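Putative adhesin (Bacteroides thetaiotaomicron, PDB 4QDG) probably serves as a lipid-anchored outer-membrane component of pili, as a fimbrillin-superfamily protein of the FimB/Mfa2 type that also binds magnesium. Local coordinates at residues V193-A205 and V214-L226. Residues are numbered along the deposited sequence; the frame is centred on the assembly and turned at random.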
# COMPACT_ATOMS: atom_id res chain seq x y z
N VAL A 193 -13.26 -0.37 8.73
CA VAL A 193 -13.20 1.00 8.21
C VAL A 193 -13.83 0.97 6.82
O VAL A 193 -13.82 -0.07 6.17
CB VAL A 193 -11.78 1.65 8.18
CG1 VAL A 193 -11.19 1.75 9.58
CG2 VAL A 193 -10.83 0.93 7.21
N THR A 194 -14.37 2.11 6.38
CA THR A 194 -14.93 2.26 5.05
C THR A 194 -14.06 3.27 4.28
O THR A 194 -13.89 4.40 4.72
CB THR A 194 -16.41 2.68 5.13
OG1 THR A 194 -17.13 1.66 5.82
CG2 THR A 194 -17.03 2.89 3.76
N TYR A 195 -13.52 2.84 3.14
CA TYR A 195 -12.80 3.71 2.23
C TYR A 195 -13.79 4.18 1.16
O TYR A 195 -14.57 3.36 0.66
CB TYR A 195 -11.60 2.99 1.55
CG TYR A 195 -10.50 2.52 2.47
CD1 TYR A 195 -9.46 3.37 2.85
CD2 TYR A 195 -10.42 1.19 2.87
CE1 TYR A 195 -8.43 2.93 3.67
CE2 TYR A 195 -9.37 0.72 3.65
CZ TYR A 195 -8.37 1.59 4.04
OH TYR A 195 -7.34 1.09 4.79
N THR A 196 -13.73 5.47 0.80
CA THR A 196 -14.55 6.02 -0.28
C THR A 196 -13.59 6.64 -1.32
O THR A 196 -12.41 6.84 -1.01
CB THR A 196 -15.63 6.98 0.24
OG1 THR A 196 -15.02 8.07 0.91
CG2 THR A 196 -16.68 6.26 1.15
N PRO A 197 -14.03 6.90 -2.57
CA PRO A 197 -13.08 7.41 -3.58
C PRO A 197 -12.52 8.81 -3.32
O PRO A 197 -13.22 9.71 -2.85
CB PRO A 197 -13.91 7.42 -4.86
CG PRO A 197 -15.01 6.41 -4.60
CD PRO A 197 -15.36 6.65 -3.17
N TRP A 198 -11.23 8.97 -3.65
CA TRP A 198 -10.50 10.23 -3.59
C TRP A 198 -10.69 10.96 -4.94
O TRP A 198 -10.49 12.16 -5.03
CB TRP A 198 -9.00 10.02 -3.23
CG TRP A 198 -8.20 9.21 -4.22
CD1 TRP A 198 -7.93 7.88 -4.15
CD2 TRP A 198 -7.51 9.70 -5.38
NE1 TRP A 198 -7.08 7.52 -5.16
CE2 TRP A 198 -6.84 8.60 -5.96
CE3 TRP A 198 -7.33 10.98 -5.95
CZ2 TRP A 198 -6.07 8.72 -7.13
CZ3 TRP A 198 -6.57 11.09 -7.11
CH2 TRP A 198 -5.97 9.96 -7.70
N ALA A 199 -11.08 10.22 -5.98
CA ALA A 199 -11.38 10.68 -7.33
C ALA A 199 -12.47 9.81 -7.92
O ALA A 199 -12.52 8.61 -7.66
CB ALA A 199 -10.14 10.65 -8.21
N GLN A 200 -13.39 10.42 -8.67
CA GLN A 200 -14.53 9.78 -9.32
C GLN A 200 -14.95 10.65 -10.50
O GLN A 200 -14.88 11.87 -10.42
CB GLN A 200 -15.67 9.59 -8.30
CG GLN A 200 -16.93 8.88 -8.83
CD GLN A 200 -17.89 8.52 -7.74
OE1 GLN A 200 -17.53 8.42 -6.57
NE2 GLN A 200 -19.14 8.26 -8.12
N GLY A 201 -15.37 10.01 -11.58
CA GLY A 201 -15.79 10.72 -12.77
C GLY A 201 -16.07 9.79 -13.93
O GLY A 201 -16.40 8.61 -13.75
N GLN A 202 -15.94 10.34 -15.13
CA GLN A 202 -16.13 9.63 -16.37
C GLN A 202 -14.84 9.65 -17.17
O GLN A 202 -14.04 10.58 -17.04
CB GLN A 202 -17.30 10.22 -17.17
CG GLN A 202 -18.67 9.82 -16.62
CD GLN A 202 -19.83 10.43 -17.38
OE1 GLN A 202 -19.84 11.62 -17.69
NE2 GLN A 202 -20.84 9.64 -17.66
N ALA A 203 -14.62 8.59 -17.97
CA ALA A 203 -13.45 8.48 -18.84
C ALA A 203 -13.86 7.89 -20.18
O ALA A 203 -14.93 7.31 -20.30
CB ALA A 203 -12.37 7.62 -18.19
N SER A 204 -12.99 8.04 -21.18
CA SER A 204 -13.18 7.53 -22.53
C SER A 204 -12.56 6.13 -22.67
O SER A 204 -11.45 5.90 -22.20
CB SER A 204 -12.54 8.47 -23.55
OG SER A 204 -12.94 8.12 -24.86
N ALA A 205 -13.29 5.20 -23.29
CA ALA A 205 -12.82 3.84 -23.57
C ALA A 205 -12.74 3.63 -25.09
O ALA A 205 -12.79 2.50 -25.58
CB ALA A 205 -13.74 2.81 -22.92
N VAL A 214 -17.29 5.56 -26.22
CA VAL A 214 -17.63 4.72 -25.08
C VAL A 214 -17.19 5.47 -23.83
O VAL A 214 -15.99 5.74 -23.66
CB VAL A 214 -17.03 3.28 -25.16
CG1 VAL A 214 -17.50 2.41 -23.98
CG2 VAL A 214 -17.36 2.63 -26.50
N VAL A 215 -18.16 5.86 -23.00
CA VAL A 215 -17.92 6.64 -21.78
C VAL A 215 -18.18 5.74 -20.59
O VAL A 215 -19.25 5.15 -20.44
CB VAL A 215 -18.76 7.95 -21.74
CG1 VAL A 215 -18.51 8.71 -20.44
CG2 VAL A 215 -18.43 8.84 -22.93
N VAL A 216 -17.15 5.60 -19.77
CA VAL A 216 -17.19 4.74 -18.61
C VAL A 216 -17.19 5.60 -17.35
O VAL A 216 -16.79 6.77 -17.38
CB VAL A 216 -16.00 3.72 -18.63
CG1 VAL A 216 -15.97 2.94 -19.93
CG2 VAL A 216 -14.66 4.39 -18.39
N ALA A 217 -17.61 5.00 -16.25
CA ALA A 217 -17.57 5.59 -14.91
C ALA A 217 -16.32 5.06 -14.22
O ALA A 217 -15.96 3.89 -14.41
CB ALA A 217 -18.83 5.21 -14.14
N TYR A 218 -15.67 5.88 -13.41
CA TYR A 218 -14.51 5.40 -12.66
C TYR A 218 -14.53 5.98 -11.27
O TYR A 218 -15.09 7.05 -11.06
CB TYR A 218 -13.17 5.72 -13.36
CG TYR A 218 -12.72 7.15 -13.23
CD1 TYR A 218 -11.97 7.57 -12.13
CD2 TYR A 218 -13.03 8.09 -14.20
CE1 TYR A 218 -11.58 8.90 -11.98
CE2 TYR A 218 -12.64 9.43 -14.06
CZ TYR A 218 -11.93 9.83 -12.94
OH TYR A 218 -11.55 11.14 -12.80
N ALA A 219 -13.89 5.27 -10.33
CA ALA A 219 -13.64 5.65 -8.96
C ALA A 219 -12.23 5.16 -8.55
O ALA A 219 -11.88 4.00 -8.77
CB ALA A 219 -14.68 5.07 -8.03
N GLU A 220 -11.44 6.05 -7.96
CA GLU A 220 -10.12 5.73 -7.46
C GLU A 220 -10.19 5.66 -5.94
O GLU A 220 -10.62 6.62 -5.30
CB GLU A 220 -9.10 6.74 -7.92
CG GLU A 220 -9.07 6.91 -9.44
CD GLU A 220 -7.76 6.57 -10.13
OE1 GLU A 220 -6.91 5.88 -9.53
OE2 GLU A 220 -7.59 7.01 -11.28
N LEU A 221 -9.81 4.51 -5.36
CA LEU A 221 -9.83 4.33 -3.91
C LEU A 221 -8.41 4.00 -3.44
O LEU A 221 -7.70 3.23 -4.08
CB LEU A 221 -10.81 3.21 -3.51
CG LEU A 221 -12.27 3.44 -3.81
CD1 LEU A 221 -12.72 2.53 -4.94
CD2 LEU A 221 -13.09 3.20 -2.56
N SER A 222 -7.98 4.61 -2.35
CA SER A 222 -6.64 4.51 -1.79
C SER A 222 -6.75 3.80 -0.43
O SER A 222 -7.49 4.25 0.43
CB SER A 222 -6.03 5.91 -1.68
OG SER A 222 -4.77 5.90 -1.06
N THR A 223 -6.08 2.66 -0.26
CA THR A 223 -6.24 1.86 0.96
C THR A 223 -4.91 1.50 1.59
O THR A 223 -3.84 1.67 0.99
CB THR A 223 -7.02 0.54 0.66
OG1 THR A 223 -6.16 -0.39 -0.00
CG2 THR A 223 -8.32 0.74 -0.18
N SER A 224 -4.99 0.91 2.78
CA SER A 224 -3.83 0.40 3.49
C SER A 224 -3.54 -1.04 2.93
O SER A 224 -4.01 -1.39 1.84
CB SER A 224 -4.08 0.44 5.00
OG SER A 224 -2.99 -0.03 5.76
N ARG A 225 -2.76 -1.85 3.66
CA ARG A 225 -2.29 -3.16 3.20
C ARG A 225 -3.41 -4.19 2.91
O ARG A 225 -4.34 -4.40 3.71
CB ARG A 225 -1.27 -3.74 4.18
CG ARG A 225 -0.41 -4.82 3.59
CD ARG A 225 0.55 -5.41 4.58
NE ARG A 225 1.35 -6.49 3.98
CZ ARG A 225 2.18 -7.27 4.66
NH1 ARG A 225 2.30 -7.13 5.98
NH2 ARG A 225 2.86 -8.22 4.05
N LEU A 226 -3.28 -4.84 1.75
CA LEU A 226 -4.15 -5.93 1.30
C LEU A 226 -3.50 -7.25 1.72
O LEU A 226 -2.37 -7.55 1.31
CB LEU A 226 -4.34 -5.87 -0.21
CG LEU A 226 -5.09 -4.65 -0.76
CD1 LEU A 226 -5.05 -4.65 -2.31
CD2 LEU A 226 -6.53 -4.61 -0.18
O HOH W 1 -9.70 6.63 -1.09
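Tyr195 OH takes two hydrogen bonds: Ser224 N donates to it at 3.1 Å, with an N-H...O angle of 155°, and Asn178 OD1 is its second partner. The Tyr195 ring, its CG anti to the carbonyl carbon (chi1 -63°), lies across the end of strand 213-223, over Thr223, whose methyl CG2 makes a CH-pi contact over one face, 3.8 Å from the ring centroid. Thr223 OG1 meanwhile bonds Ser224 O in the carbonyl plane, which helps hold the Thr223 side chain in the rotation that sets CG2 over the ring. Where the two backbones part, a water bridges them, donating to Thr196 O and accepting from Ser222 N. Beyond it Trp198 N bonds Glu220 O almost in line with the carbonyl, and antiparallel pairing then runs from Ala199–Glu220 to Ala205. Glu220 CB lies under one face of the Trp198 indole, 3.5 Å from CE2, while both carboxylate oxygens are held, OE1 by Asn152 and OE2 in a salt bridge to Arg154; Asn152 also takes the indole N-H. At the hydrogen-bonded pair Gly201–Tyr218, the phenol folds back over the neighbouring strand (chi1 77°), placing its ring centre above Gly201 N, with Gln202 O at its edge, 3.5 Å from Tyr218 CE2. Ala203 CB sits 4.1 Å from Tyr218 CD2. On the face bearing Ala219 and Gln202, Ala219 CB meets Pro197 CG at 3.7 Å, and the extended Gln202 chain crosses Val215 CG1. Strands 199-207 and 213-223 form a twisted beta hairpin. Phe172 of strand 170-176 touches Pro197, Gln200 and Ala219; strand 193-195 joins that separate sheet, whereas strand 213-223 pairs antiparallel with strand 140-159, bringing Thr223 near the magnesium ligand Asn151.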